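Long-range contacts in dephospho-CoA kinase (Legionella pneumophila subsp. pneumophila, PDB 4TTR), which probably catalyses the last step of coenzyme A biosynthesis, the ATP-dependent phosphorylation of the 3'-hydroxyl of dephospho-CoA: residues T22-S30 / E149-K157; F36-D47 / L114-E125. All coordinates share one frame; numbering follows the deposited sequence. Where two conformers were deposited one is given.

Contact 1: T22-S30 / E149-K157. With BU2 (1,3-butanediol), chain B.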
loop_
_atom_site.group_PDB
_atom_site.type_symbol
_atom_site.label_atom_id
_atom_site.label_comp_id
_atom_site.label_asym_id
_atom_site.label_seq_id
_atom_site.Cartn_x
_atom_site.Cartn_y
_atom_site.Cartn_z
ATOM N N THR A 22 -1.107 -5.549 1.221
ATOM C CA THR A 22 0.200 -5.145 0.721
ATOM C C THR A 22 0.426 -5.755 -0.652
ATOM O O THR A 22 -0.260 -6.693 -1.046
ATOM C CB THR A 22 1.342 -5.585 1.660
ATOM O OG1 THR A 22 1.381 -7.016 1.746
ATOM C CG2 THR A 22 1.150 -5.009 3.038
ATOM N N GLY A 23 1.396 -5.223 -1.380
ATOM C CA GLY A 23 1.731 -5.775 -2.674
ATOM C C GLY A 23 3.087 -5.310 -3.140
ATOM O O GLY A 23 3.506 -4.197 -2.821
ATOM N N ASN A 24 3.782 -6.160 -3.892
ATOM C CA ASN A 24 5.043 -5.747 -4.473
ATOM C C ASN A 24 4.757 -4.861 -5.676
ATOM O O ASN A 24 3.633 -4.407 -5.882
ATOM C CB ASN A 24 5.930 -6.956 -4.840
ATOM C CG ASN A 24 5.348 -7.830 -5.949
ATOM O OD1 ASN A 24 4.339 -7.508 -6.564
ATOM N ND2 ASN A 24 6.012 -8.949 -6.213
ATOM N N ILE A 25 5.775 -4.629 -6.483
ATOM C CA ILE A 25 5.713 -3.590 -7.490
ATOM C C ILE A 25 4.905 -4.084 -8.686
ATOM O O ILE A 25 5.125 -5.192 -9.181
ATOM C CB ILE A 25 7.140 -3.159 -7.890
ATOM C CG1 ILE A 25 7.830 -2.509 -6.686
ATOM C CG2 ILE A 25 7.122 -2.168 -9.040
ATOM C CD1 ILE A 25 8.328 -3.485 -5.593
ATOM N N ALA A 26 3.949 -3.264 -9.117
ATOM C CA ALA A 26 3.070 -3.609 -10.230
ATOM C C ALA A 26 2.365 -4.940 -9.979
ATOM O O ALA A 26 2.215 -5.755 -10.886
ATOM C CB ALA A 26 3.860 -3.664 -11.525
ATOM N N SER A 27 1.943 -5.148 -8.737
ATOM C CA SER A 27 1.334 -6.409 -8.318
ATOM C C SER A 27 -0.117 -6.547 -8.753
ATOM O O SER A 27 -0.604 -7.657 -8.933
ATOM C CB SER A 27 1.401 -6.537 -6.798
ATOM O OG SER A 27 0.681 -5.489 -6.175
ATOM N N GLY A 28 -0.806 -5.420 -8.903
ATOM C CA GLY A 28 -2.226 -5.434 -9.194
ATOM C C GLY A 28 -3.044 -5.122 -7.953
ATOM O O GLY A 28 -4.245 -5.389 -7.920
ATOM N N LYS A 29 -2.408 -4.556 -6.929
ATOM C CA LYS A 29 -3.028 -4.527 -5.607
ATOM C C LYS A 29 -4.167 -3.516 -5.500
ATOM O O LYS A 29 -5.112 -3.734 -4.744
ATOM C CB LYS A 29 -1.977 -4.264 -4.518
ATOM C CG LYS A 29 -1.684 -2.815 -4.177
ATOM C CD LYS A 29 -1.008 -2.738 -2.818
ATOM C CE LYS A 29 -0.744 -1.306 -2.395
ATOM N NZ LYS A 29 0.707 -0.989 -2.411
ATOM N N SER A 30 -4.086 -2.407 -6.229
ATOM C CA SER A 30 -5.163 -1.425 -6.211
ATOM C C SER A 30 -6.403 -2.009 -6.885
ATOM O O SER A 30 -7.526 -1.648 -6.553
ATOM C CB SER A 30 -4.737 -0.128 -6.902
ATOM O OG SER A 30 -4.877 -0.224 -8.307
ATOM N N GLU A 149 7.699 -11.268 -15.334
ATOM C CA GLU A 149 7.253 -10.919 -16.680
ATOM C C GLU A 149 6.073 -9.941 -16.636
ATOM O O GLU A 149 6.082 -8.912 -17.314
ATOM C CB GLU A 149 6.864 -12.181 -17.454
ATOM N N SER A 150 5.071 -10.260 -15.823
ATOM C CA SER A 150 3.886 -9.413 -15.684
ATOM C C SER A 150 4.231 -8.021 -15.166
ATOM O O SER A 150 3.653 -7.025 -15.603
ATOM C CB SER A 150 2.871 -10.064 -14.738
ATOM O OG SER A 150 2.471 -11.346 -15.201
ATOM N N GLN A 151 5.151 -7.962 -14.208
ATOM C CA GLN A 151 5.588 -6.689 -13.640
ATOM C C GLN A 151 6.252 -5.808 -14.691
ATOM O O GLN A 151 6.062 -4.594 -14.704
ATOM C CB GLN A 151 6.570 -6.916 -12.490
ATOM C CG GLN A 151 6.009 -7.633 -11.279
ATOM C CD GLN A 151 7.073 -7.867 -10.228
ATOM O OE1 GLN A 151 7.915 -8.754 -10.371
ATOM N NE2 GLN A 151 7.057 -7.059 -9.175
ATOM N N LEU A 152 7.048 -6.420 -15.559
ATOM C CA LEU A 152 7.763 -5.657 -16.571
ATOM C C LEU A 152 6.779 -5.054 -17.561
ATOM O O LEU A 152 6.882 -3.878 -17.909
ATOM C CB LEU A 152 8.788 -6.530 -17.300
ATOM C CG LEU A 152 10.031 -6.907 -16.488
ATOM C CD1 LEU A 152 10.938 -7.817 -17.299
ATOM C CD2 LEU A 152 10.803 -5.673 -16.029
ATOM N N ASP A 153 5.818 -5.861 -17.999
ATOM C CA ASP A 153 4.789 -5.390 -18.916
ATOM C C ASP A 153 4.053 -4.206 -18.312
ATOM O O ASP A 153 3.822 -3.196 -18.975
ATOM C CB ASP A 153 3.805 -6.514 -19.244
ATOM C CG ASP A 153 4.464 -7.672 -19.970
ATOM O OD1 ASP A 153 5.440 -7.435 -20.714
ATOM O OD2 ASP A 153 4.004 -8.821 -19.796
ATOM N N ARG A 154 3.704 -4.334 -17.038
ATOM C CA ARG A 154 2.974 -3.293 -16.333
ATOM C C ARG A 154 3.823 -2.030 -16.199
ATOM O O ARG A 154 3.317 -0.916 -16.335
ATOM C CB ARG A 154 2.549 -3.796 -14.954
ATOM C CG ARG A 154 1.252 -3.204 -14.425
ATOM C CD ARG A 154 0.197 -4.283 -14.226
ATOM N NE ARG A 154 0.658 -5.344 -13.332
ATOM C CZ ARG A 154 0.024 -6.499 -13.150
ATOM N NH1 ARG A 154 -1.088 -6.765 -13.824
ATOM N NH2 ARG A 154 0.523 -7.408 -12.323
ATOM N N ILE A 155 5.115 -2.213 -15.940
ATOM C CA ILE A 155 6.028 -1.091 -15.731
ATOM C C ILE A 155 6.381 -0.391 -17.041
ATOM O O ILE A 155 6.542 0.827 -17.073
ATOM C CB ILE A 155 7.321 -1.557 -15.024
ATOM C CG1 ILE A 155 7.067 -1.693 -13.525
ATOM C CG2 ILE A 155 8.473 -0.565 -15.240
ATOM C CD1 ILE A 155 8.129 -2.474 -12.787
ATOM N N VAL A 156 6.518 -1.154 -18.117
ATOM C CA VAL A 156 6.847 -0.563 -19.407
ATOM C C VAL A 156 5.660 0.232 -19.939
ATOM O O VAL A 156 5.837 1.295 -20.532
ATOM C CB VAL A 156 7.271 -1.635 -20.433
ATOM C CG1 VAL A 156 7.323 -1.057 -21.845
ATOM C CG2 VAL A 156 8.627 -2.211 -20.056
ATOM N N LYS A 157 4.450 -0.279 -19.727
ATOM C CA LYS A 157 3.251 0.407 -20.199
ATOM C C LYS A 157 2.937 1.644 -19.358
ATOM O O LYS A 157 2.445 2.643 -19.883
ATOM C CB LYS A 157 2.050 -0.540 -20.200
ATOM C CG LYS A 157 2.086 -1.590 -21.302
ATOM C CD LYS A 157 0.698 -2.150 -21.583
ATOM C CE LYS A 157 0.760 -3.393 -22.459
ATOM N NZ LYS A 157 -0.591 -3.975 -22.697
HETATM C C1 BU2 B . -2.658 -2.017 -9.727
HETATM O O1 BU2 B . -2.609 -1.893 -11.132
HETATM C C2 BU2 B . -1.846 -0.920 -9.071
HETATM C C3 BU2 B . -0.833 -1.550 -8.137
HETATM O O3 BU2 B . 0.259 -2.013 -8.899
HETATM C C4 BU2 B . -0.364 -0.522 -7.133
#
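Arg-154 and Gln-151, on neighbouring turns of helix 148-159, hold two successive carbonyls of the P-loop (Walker A motif), which runs from strand 18-23 into helix 29-38. CB of Arg-154 lies 3.7 Å from CB of Ala-26, and CG stays against the same methyl. The chain then bends at chi2 and chi3, carrying CD past the methyl and turning the guanidinium back to the loop. There NE (2.9 Å) and NH2 (2.8 Å) of Arg-154 both donate to Ala-26 O, a side-on grip by two nitrogens on one oxygen. Both come from the same face of the carbonyl, and neither bond is straight. One face of the guanidinium has Gly-28 N over it.

Gln-151 works differently. Its extended chain brings NE2 of Gln-151 to Ile-25 O at 2.7 Å, in the carbonyl plane, on a lone pair, with an almost linear N-H...O angle of 173°. Beside these polar bonds Ile-25 touches Ile-155, whose side chain also packs on helix 163-171. The predicted ATP-binding residues Ala-26 to Thr-31 curl round a bound 1,3-butanediol. In the pocket, C1 of the diol lies 3.5 Å from CA of Gly-28.

Contact 2: F36-D47 / L114-E125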
loop_
_atom_site.group_PDB
_atom_site.type_symbol
_atom_site.label_atom_id
_atom_site.label_comp_id
_atom_site.label_asym_id
_atom_site.label_seq_id
_atom_site.Cartn_x
_atom_site.Cartn_y
_atom_site.Cartn_z
ATOM N N PHE A 36 -12.361 -5.983 -3.576
ATOM C CA PHE A 36 -12.845 -6.061 -2.198
ATOM C C PHE A 36 -13.894 -4.987 -1.947
ATOM O O PHE A 36 -14.911 -5.230 -1.288
ATOM C CB PHE A 36 -11.694 -5.918 -1.199
ATOM C CG PHE A 36 -10.975 -7.205 -0.926
ATOM C CD1 PHE A 36 -11.570 -8.192 -0.158
ATOM C CD2 PHE A 36 -9.714 -7.439 -1.450
ATOM C CE1 PHE A 36 -10.919 -9.386 0.086
ATOM C CE2 PHE A 36 -9.058 -8.631 -1.205
ATOM C CZ PHE A 36 -9.660 -9.604 -0.436
ATOM N N SER A 37 -13.646 -3.803 -2.492
ATOM C CA SER A 37 -14.567 -2.683 -2.353
ATOM C C SER A 37 -15.925 -3.047 -2.939
ATOM O O SER A 37 -16.971 -2.768 -2.353
ATOM C CB SER A 37 -14.002 -1.443 -3.055
ATOM O OG SER A 37 -14.541 -0.256 -2.507
ATOM N N GLU A 38 -15.891 -3.685 -4.101
ATOM C CA GLU A 38 -17.104 -4.013 -4.828
ATOM C C GLU A 38 -17.868 -5.168 -4.182
ATOM O O GLU A 38 -19.016 -5.428 -4.537
ATOM C CB GLU A 38 -16.760 -4.338 -6.281
ATOM C CG GLU A 38 -16.278 -3.121 -7.060
ATOM C CD GLU A 38 -15.672 -3.475 -8.405
ATOM O OE1 GLU A 38 -15.666 -4.670 -8.767
ATOM O OE2 GLU A 38 -15.205 -2.556 -9.105
ATOM N N LEU A 39 -17.233 -5.848 -3.230
ATOM C CA LEU A 39 -17.908 -6.879 -2.439
ATOM C C LEU A 39 -18.494 -6.288 -1.160
ATOM O O LEU A 39 -18.943 -7.018 -0.278
ATOM C CB LEU A 39 -16.941 -8.013 -2.099
ATOM C CG LEU A 39 -16.569 -8.923 -3.272
ATOM C CD1 LEU A 39 -15.341 -9.759 -2.941
ATOM C CD2 LEU A 39 -17.744 -9.819 -3.653
ATOM N N GLY A 40 -18.473 -4.961 -1.062
ATOM C CA GLY A 40 -19.082 -4.262 0.051
ATOM C C GLY A 40 -18.167 -4.111 1.248
ATOM O O GLY A 40 -18.627 -3.790 2.344
ATOM N N ILE A 41 -16.874 -4.343 1.049
ATOM C CA ILE A 41 -15.908 -4.209 2.133
ATOM C C ILE A 41 -15.355 -2.789 2.189
ATOM O O ILE A 41 -14.989 -2.213 1.165
ATOM C CB ILE A 41 -14.739 -5.205 1.982
ATOM C CG1 ILE A 41 -15.263 -6.643 1.961
ATOM C CG2 ILE A 41 -13.723 -5.027 3.110
ATOM C CD1 ILE A 41 -16.092 -7.040 3.189
ATOM N N ASN A 42 -15.301 -2.238 3.398
ATOM C CA ASN A 42 -14.686 -0.938 3.631
ATOM C C ASN A 42 -13.175 -1.029 3.448
ATOM O O ASN A 42 -12.508 -1.801 4.136
ATOM C CB ASN A 42 -15.009 -0.430 5.040
ATOM C CG ASN A 42 -16.452 0.054 5.193
ATOM O OD1 ASN A 42 -16.751 0.823 6.104
ATOM N ND2 ASN A 42 -17.345 -0.393 4.313
ATOM N N VAL A 43 -12.641 -0.243 2.520
ATOM C CA VAL A 43 -11.205 -0.212 2.279
ATOM C C VAL A 43 -10.630 1.127 2.726
ATOM O O VAL A 43 -11.049 2.179 2.251
ATOM C CB VAL A 43 -10.872 -0.444 0.796
ATOM C CG1 VAL A 43 -9.363 -0.470 0.585
ATOM C CG2 VAL A 43 -11.498 -1.743 0.313
ATOM N N ILE A 44 -9.679 1.074 3.652
ATOM C CA ILE A 44 -8.966 2.263 4.095
ATOM C C ILE A 44 -7.636 2.349 3.349
ATOM O O ILE A 44 -6.805 1.443 3.439
ATOM C CB ILE A 44 -8.727 2.248 5.619
ATOM C CG1 ILE A 44 -10.066 2.166 6.361
ATOM C CG2 ILE A 44 -7.965 3.497 6.050
ATOM C CD1 ILE A 44 -9.942 1.922 7.851
ATOM N N TYR A 45 -7.452 3.436 2.604
ATOM C CA TYR A 45 -6.243 3.641 1.809
ATOM C C TYR A 45 -5.252 4.551 2.523
ATOM O O TYR A 45 -5.412 5.769 2.523
ATOM C CB TYR A 45 -6.596 4.242 0.449
ATOM C CG TYR A 45 -7.503 3.374 -0.388
ATOM C CD1 TYR A 45 -6.984 2.375 -1.204
ATOM C CD2 TYR A 45 -8.879 3.554 -0.368
ATOM C CE1 TYR A 45 -7.814 1.577 -1.973
ATOM C CE2 TYR A 45 -9.716 2.765 -1.133
ATOM C CZ TYR A 45 -9.180 1.778 -1.933
ATOM O OH TYR A 45 -10.016 0.991 -2.692
ATOM N N ALA A 46 -4.226 3.956 3.123
ATOM C CA ALA A 46 -3.228 4.724 3.861
ATOM C C ALA A 46 -2.491 5.693 2.945
ATOM O O ALA A 46 -2.038 6.746 3.385
ATOM C CB ALA A 46 -2.242 3.798 4.543
ATOM N N ASP A 47 -2.373 5.333 1.671
ATOM C CA ASP A 47 -1.698 6.179 0.693
ATOM C C ASP A 47 -2.527 7.420 0.388
ATOM O O ASP A 47 -1.983 8.515 0.232
ATOM C CB ASP A 47 -1.426 5.394 -0.592
ATOM C CG ASP A 47 -0.678 6.211 -1.634
ATOM O OD1 ASP A 47 -0.052 7.229 -1.268
ATOM O OD2 ASP A 47 -0.707 5.822 -2.821
ATOM N N LEU A 114 -12.231 3.337 11.096
ATOM C CA LEU A 114 -12.549 2.059 11.723
ATOM C C LEU A 114 -13.762 2.171 12.637
ATOM O O LEU A 114 -14.574 1.251 12.705
ATOM C CB LEU A 114 -11.358 1.535 12.528
ATOM C CG LEU A 114 -10.182 0.947 11.745
ATOM C CD1 LEU A 114 -9.073 0.555 12.708
ATOM C CD2 LEU A 114 -10.601 -0.249 10.906
ATOM N N ILE A 115 -13.880 3.293 13.345
ATOM C CA ILE A 115 -14.992 3.493 14.269
ATOM C C ILE A 115 -16.320 3.464 13.520
ATOM O O ILE A 115 -17.328 3.011 14.053
ATOM C CB ILE A 115 -14.847 4.824 15.045
ATOM C CG1 ILE A 115 -13.740 4.693 16.091
ATOM C CG2 ILE A 115 -16.147 5.204 15.747
ATOM C CD1 ILE A 115 -13.245 6.014 16.641
ATOM N N VAL A 116 -16.310 3.940 12.279
ATOM C CA VAL A 116 -17.523 3.999 11.475
ATOM C C VAL A 116 -17.534 2.929 10.379
ATOM O O VAL A 116 -18.237 3.062 9.380
ATOM C CB VAL A 116 -17.697 5.399 10.840
ATOM C CG1 VAL A 116 -17.811 6.462 11.936
ATOM C CG2 VAL A 116 -16.547 5.723 9.896
ATOM N N CYS A 117 -16.762 1.863 10.575
ATOM C CA CYS A 117 -16.735 0.760 9.616
ATOM C C CYS A 117 -18.079 0.034 9.588
ATOM O O CYS A 117 -18.577 -0.408 10.623
ATOM C CB CYS A 117 -15.612 -0.222 9.954
ATOM S SG CYS A 117 -15.517 -1.653 8.843
ATOM N N THR A 118 -18.654 -0.085 8.395
ATOM C CA THR A 118 -19.983 -0.667 8.225
ATOM C C THR A 118 -19.944 -2.096 7.681
ATOM O O THR A 118 -20.989 -2.722 7.510
ATOM C CB THR A 118 -20.836 0.193 7.274
ATOM O OG1 THR A 118 -20.109 0.424 6.061
ATOM C CG2 THR A 118 -21.179 1.537 7.920
ATOM N N SER A 119 -18.746 -2.603 7.403
ATOM C CA SER A 119 -18.591 -3.936 6.830
ATOM C C SER A 119 -18.155 -4.947 7.897
ATOM O O SER A 119 -17.685 -4.553 8.963
ATOM C CB SER A 119 -17.586 -3.901 5.673
ATOM O OG SER A 119 -16.336 -3.377 6.084
ATOM N N PRO A 120 -18.325 -6.254 7.617
ATOM C CA PRO A 120 -18.008 -7.312 8.589
ATOM C C PRO A 120 -16.526 -7.373 8.942
ATOM O O PRO A 120 -16.165 -7.781 10.047
ATOM C CB PRO A 120 -18.447 -8.597 7.872
ATOM C CG PRO A 120 -19.365 -8.154 6.793
ATOM C CD PRO A 120 -18.889 -6.811 6.375
ATOM N N TYR A 121 -15.676 -7.002 7.993
ATOM C CA TYR A 121 -14.258 -6.821 8.261
ATOM C C TYR A 121 -13.777 -5.661 7.404
ATOM O O TYR A 121 -14.482 -5.233 6.488
ATOM C CB TYR A 121 -13.459 -8.096 7.973
ATOM C CG TYR A 121 -13.411 -8.476 6.512
ATOM C CD1 TYR A 121 -14.380 -9.303 5.957
ATOM C CD2 TYR A 121 -12.399 -8.006 5.687
ATOM C CE1 TYR A 121 -14.346 -9.646 4.626
ATOM C CE2 TYR A 121 -12.357 -8.345 4.354
ATOM C CZ TYR A 121 -13.333 -9.163 3.827
ATOM O OH TYR A 121 -13.299 -9.510 2.500
ATOM N N CYS A 122 -12.587 -5.155 7.711
ATOM C CA CYS A 122 -12.048 -3.971 7.045
ATOM C C CYS A 122 -10.725 -4.292 6.363
ATOM O O CYS A 122 -9.933 -5.087 6.860
ATOM C CB CYS A 122 -11.860 -2.833 8.054
ATOM S SG CYS A 122 -11.332 -1.248 7.346
ATOM N N LEU A 123 -10.503 -3.666 5.216
ATOM C CA LEU A 123 -9.256 -3.803 4.482
ATOM C C LEU A 123 -8.461 -2.504 4.577
ATOM O O LEU A 123 -8.978 -1.436 4.272
ATOM C CB LEU A 123 -9.539 -4.153 3.024
ATOM C CG LEU A 123 -8.375 -4.720 2.219
ATOM C CD1 LEU A 123 -8.076 -6.151 2.639
ATOM C CD2 LEU A 123 -8.704 -4.651 0.744
ATOM N N ILE A 124 -7.212 -2.607 5.023
ATOM C CA ILE A 124 -6.328 -1.454 5.139
ATOM C C ILE A 124 -5.148 -1.606 4.179
ATOM O O ILE A 124 -4.272 -2.444 4.388
ATOM C CB ILE A 124 -5.794 -1.284 6.579
ATOM C CG1 ILE A 124 -6.942 -1.332 7.593
ATOM C CG2 ILE A 124 -5.025 0.025 6.702
ATOM C CD1 ILE A 124 -6.495 -1.306 9.043
ATOM N N GLU A 125 -5.140 -0.804 3.121
ATOM C CA GLU A 125 -4.033 -0.806 2.173
ATOM C C GLU A 125 -2.835 -0.077 2.769
ATOM O O GLU A 125 -2.923 1.105 3.098
ATOM C CB GLU A 125 -4.444 -0.155 0.853
ATOM C CG GLU A 125 -3.408 -0.311 -0.251
ATOM C CD GLU A 125 -3.786 0.429 -1.520
ATOM O OE1 GLU A 125 -2.986 1.274 -1.975
ATOM O OE2 GLU A 125 -4.875 0.159 -2.069
HETATM O O HOH W 1 -2.703 2.541 0.554
#
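Ile-41 lays its CD1 methyl over one face of the Tyr-121 ring, a CH-pi contact 3.8 Å from the centroid, just before two parallel strands, 42-45 and 122-125, pair at one margin of the kinase's central sheet. In that pairing Asn-42 O accepts from Leu-123 N, Leu-123 O from Ile-44 N, and Ile-44 O from Glu-125 N. In Tyr-121, chi1 67° sets CG between the backbone N and carbonyl carbon and lays the ring along Ile-41, its OH at the edge of the Phe-36 ring while bonding His-204 of helix 192-213. Phe-36 also meets CD2 of Leu-123, which runs side by side with Val-43.

Asn-42 ties in the turn before strand 122-125. Its OD1 accepts from Thr-118 N at 3.1 Å, the donor well above the carbonyl plane, and its backbone N donates to Ser-119 OG. Ser-119 OG in turn donates to Tyr-121 O at 2.7 Å. On the same side of the sheet as Asn-42, the CD1 methyl of Ile-44 rests on Cys-122 SG (3.5 Å) and CD2 of Leu-114.

At the far end Glu-125, CG anti to N (chi1 -171°) and extended beyond, brings OE2 to the edge of the Tyr-45 ring, 3.2 Å from CD1, the carboxylate perpendicular to the ring. OE1 receives a weak bond from a water that Asp-47 N holds. Buried OE2 has no hydrogen-bond partner: it meets the ring's C-H edge, while Lys-29 also packs on Glu-125.

Both contacts are partly buried and share helix 29-38: contact 1 holds the loop leading into it, as far as the N-cap Gly-28, contact 2 its end. They also reach the same parallel sheet, since strands 18-23 and 122-125 are neighbours in it, with 42-45 at one edge. Contact 1 is the smaller, a loop-to-helix junction at the predicted ATP site made mainly by arginine and glutamine donors on main-chain carbonyls. Contact 2 buries far more surface, through main-chain strand pairing flanked by apolar and aromatic side chains; it is nested within the chain loop that contact 1 closes. Though their centres are 23 Å apart, they meet where Lys-29 CE lies 3.4 Å from Glu-125 OE1.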